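PDB 4EVF: giardin subunit alpha-1 from Giardia intestinalis, which binds calcium and, in a calcium-dependent way, phospholipids such as phosphatidylserine, and is involved in parasite attachment to the intestinal mucosa. Local coordinates for residues I26-S31 and L288-R293. Residues are numbered along the deposited sequence; the frame is centred on the assembly and turned at random.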
loop_
_atom_site.group_PDB
_atom_site.type_symbol
_atom_site.label_atom_id
_atom_site.label_comp_id
_atom_site.label_asym_id
_atom_site.label_seq_id
_atom_site.Cartn_x
_atom_site.Cartn_y
_atom_site.Cartn_z
ATOM N N ILE A 26 11.338 0.524 -17.489
ATOM C CA ILE A 26 12.567 0.073 -16.843
ATOM C C ILE A 26 12.327 -0.137 -15.356
ATOM O O ILE A 26 12.752 -1.137 -14.783
ATOM C CB ILE A 26 13.721 1.070 -17.038
ATOM C CG1 ILE A 26 14.103 1.156 -18.520
ATOM C CG2 ILE A 26 14.918 0.645 -16.208
ATOM C CD1 ILE A 26 14.851 2.415 -18.891
ATOM N N ALA A 27 11.635 0.804 -14.722
ATOM C CA ALA A 27 11.355 0.665 -13.302
ATOM C C ALA A 27 10.543 -0.601 -13.047
ATOM O O ALA A 27 10.736 -1.270 -12.033
ATOM C CB ALA A 27 10.634 1.892 -12.771
ATOM N N SER A 28 9.653 -0.934 -13.985
ATOM C CA SER A 28 8.706 -2.038 -13.818
ATOM C C SER A 28 9.399 -3.398 -13.888
ATOM O O SER A 28 8.867 -4.409 -13.435
ATOM C CB SER A 28 7.632 -1.970 -14.903
ATOM O OG SER A 28 8.085 -2.541 -16.121
ATOM N N GLU A 29 10.590 -3.408 -14.475
ATOM C CA GLU A 29 11.341 -4.634 -14.701
ATOM C C GLU A 29 12.047 -5.149 -13.446
ATOM O O GLU A 29 12.505 -6.290 -13.416
ATOM C CB GLU A 29 12.388 -4.381 -15.785
ATOM C CG GLU A 29 11.818 -4.179 -17.163
ATOM C CD GLU A 29 11.275 -5.468 -17.721
ATOM O OE1 GLU A 29 10.099 -5.789 -17.450
ATOM O OE2 GLU A 29 12.038 -6.179 -18.408
ATOM N N TYR A 30 12.132 -4.301 -12.424
ATOM C CA TYR A 30 13.014 -4.539 -11.285
ATOM C C TYR A 30 12.371 -4.222 -9.945
ATOM O O TYR A 30 11.607 -3.256 -9.811
ATOM C CB TYR A 30 14.278 -3.693 -11.426
ATOM C CG TYR A 30 15.062 -3.978 -12.679
ATOM C CD1 TYR A 30 15.816 -5.140 -12.796
ATOM C CD2 TYR A 30 15.046 -3.095 -13.753
ATOM C CE1 TYR A 30 16.527 -5.410 -13.940
ATOM C CE2 TYR A 30 15.754 -3.362 -14.902
ATOM C CZ TYR A 30 16.499 -4.522 -14.984
ATOM O OH TYR A 30 17.217 -4.801 -16.118
ATOM N N SER A 31 12.719 -5.026 -8.947
ATOM C CA SER A 31 12.190 -4.889 -7.594
ATOM C C SER A 31 12.718 -3.622 -6.943
ATOM O O SER A 31 13.619 -2.979 -7.471
ATOM C CB SER A 31 12.644 -6.061 -6.742
ATOM O OG SER A 31 14.031 -5.925 -6.489
ATOM N N LEU A 288 0.893 3.878 -15.434
ATOM C CA LEU A 288 0.373 2.908 -14.473
ATOM C C LEU A 288 0.268 1.497 -15.059
ATOM O O LEU A 288 0.704 0.525 -14.428
ATOM C CB LEU A 288 -0.975 3.363 -13.883
ATOM C CG LEU A 288 -1.020 4.623 -13.012
ATOM C CD1 LEU A 288 -2.466 4.903 -12.539
ATOM C CD2 LEU A 288 -0.054 4.532 -11.815
ATOM N N ARG A 289 -0.277 1.383 -16.261
ATOM C CA ARG A 289 -0.400 0.095 -16.907
ATOM C C ARG A 289 0.976 -0.573 -17.116
ATOM O O ARG A 289 1.092 -1.738 -17.018
ATOM C CB ARG A 289 -1.184 0.138 -18.221
ATOM C CG ARG A 289 -2.683 0.344 -18.103
ATOM C CD ARG A 289 -3.351 0.437 -19.460
ATOM N NE ARG A 289 -3.683 -0.882 -19.915
ATOM C CZ ARG A 289 -4.406 -1.174 -20.976
ATOM N NH1 ARG A 289 -4.922 -0.239 -21.710
ATOM N NH2 ARG A 289 -4.638 -2.417 -21.272
ATOM N N THR A 290 1.995 0.190 -17.403
ATOM C CA THR A 290 3.347 -0.354 -17.521
ATOM C C THR A 290 3.807 -0.933 -16.176
ATOM O O THR A 290 4.224 -2.096 -16.085
ATOM C CB THR A 290 4.348 0.717 -17.986
ATOM O OG1 THR A 290 3.911 1.283 -19.229
ATOM C CG2 THR A 290 5.733 0.110 -18.172
ATOM N N LEU A 291 3.713 -0.119 -15.131
ATOM C CA LEU A 291 4.187 -0.510 -13.804
ATOM C C LEU A 291 3.440 -1.706 -13.227
ATOM O O LEU A 291 4.042 -2.523 -12.528
ATOM C CB LEU A 291 4.161 0.673 -12.833
ATOM C CG LEU A 291 5.069 1.856 -13.191
ATOM C CD1 LEU A 291 4.679 3.121 -12.432
ATOM C CD2 LEU A 291 6.544 1.500 -12.939
ATOM N N TRP A 292 2.143 -1.817 -13.525
ATOM C CA TRP A 292 1.318 -2.892 -12.978
ATOM C C TRP A 292 1.266 -4.107 -13.899
ATOM O O TRP A 292 0.660 -5.121 -13.571
ATOM C CB TRP A 292 -0.086 -2.393 -12.617
ATOM C CG TRP A 292 -0.075 -1.554 -11.390
ATOM C CD1 TRP A 292 -0.110 -0.189 -11.323
ATOM C CD2 TRP A 292 0.026 -2.023 -10.041
ATOM N NE1 TRP A 292 -0.053 0.216 -10.010
ATOM C CE2 TRP A 292 0.019 -0.890 -9.204
ATOM C CE3 TRP A 292 0.095 -3.297 -9.457
ATOM C CZ2 TRP A 292 0.094 -0.986 -7.817
ATOM C CZ3 TRP A 292 0.169 -3.391 -8.074
ATOM C CH2 TRP A 292 0.170 -2.241 -7.271
ATOM N N ARG A 293 1.949 -3.999 -15.033
ATOM C CA ARG A 293 2.076 -5.084 -16.002
ATOM C C ARG A 293 0.732 -5.519 -16.569
ATOM O O ARG A 293 0.428 -6.709 -16.649
ATOM C CB ARG A 293 2.839 -6.276 -15.411
ATOM C CG ARG A 293 4.313 -5.994 -15.218
ATOM C CD ARG A 293 5.083 -7.248 -14.801
ATOM N NE ARG A 293 6.419 -6.898 -14.340
ATOM C CZ ARG A 293 7.236 -7.739 -13.710
ATOM N NH1 ARG A 293 6.851 -8.985 -13.462
ATOM N NH2 ARG A 293 8.438 -7.332 -13.319
HETATM O O HOH W 1 6.481 -3.684 -11.886
HETATM O O HOH W 2 7.850 -5.250 -16.508
#
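Thr290 meets Ser28 through both backbone and side chain: its carbonyl O lies 3.6 Å from Ser28 CB. Its CG2, placed anti to the backbone N (chi1 -57° for OG1), faces Ser28 OG at 4.1 Å. The two hydroxyls do not pair with each other; each bonds back into its own helix, Ser28 OG with Phe25 O and Thr290 OG1 with Pro286 O. One residue on, Leu291 and Ser28 form the nearest CA pair, 4.8 Å apart, consistent with the small Ser28 side chain, whose CB lies 3.9 Å from Leu291 CA. Leu291 CD2 packs at 4.1 Å against Ala27 CB, and this apolar patch continues onto Leu66 and Leu70 of helix 62-70. A water within hydrogen-bonding distance of both Leu291 O and Ser28 O may bridge the backbones.

Arg293 follows the helix with positive phi in a Schellman motif, and its side chain runs extended from CG to NE toward helix 20-28. There NH2 donates to Ser28 O over 3.0 Å, with an N-H...O angle of 162°. The acceptor sits at the guanidinium edge, 11° out of its plane, and the donor lies in the carbonyl plane. A second water takes a weak bond from Arg293 NE and donates to Ser28 OG and Glu29 OE1. Glu29 OE1 stays 4.7 Å from Arg293 NH2, so the opposite charges do not touch.

The contact thus joins the C-terminal ends of helices 20-28 and 284-292, in the predicted first and fourth repeats, distant in sequence but packed together as in the four-repeat annexin fold. Leucine and alanine pack on the buried side; where Glu29 and Arg293 are exposed, Ser28 O takes the arginine N-H and probably a water proton, and the Glu29 carboxylate probably adds a modest, water-mediated electrostatic attraction.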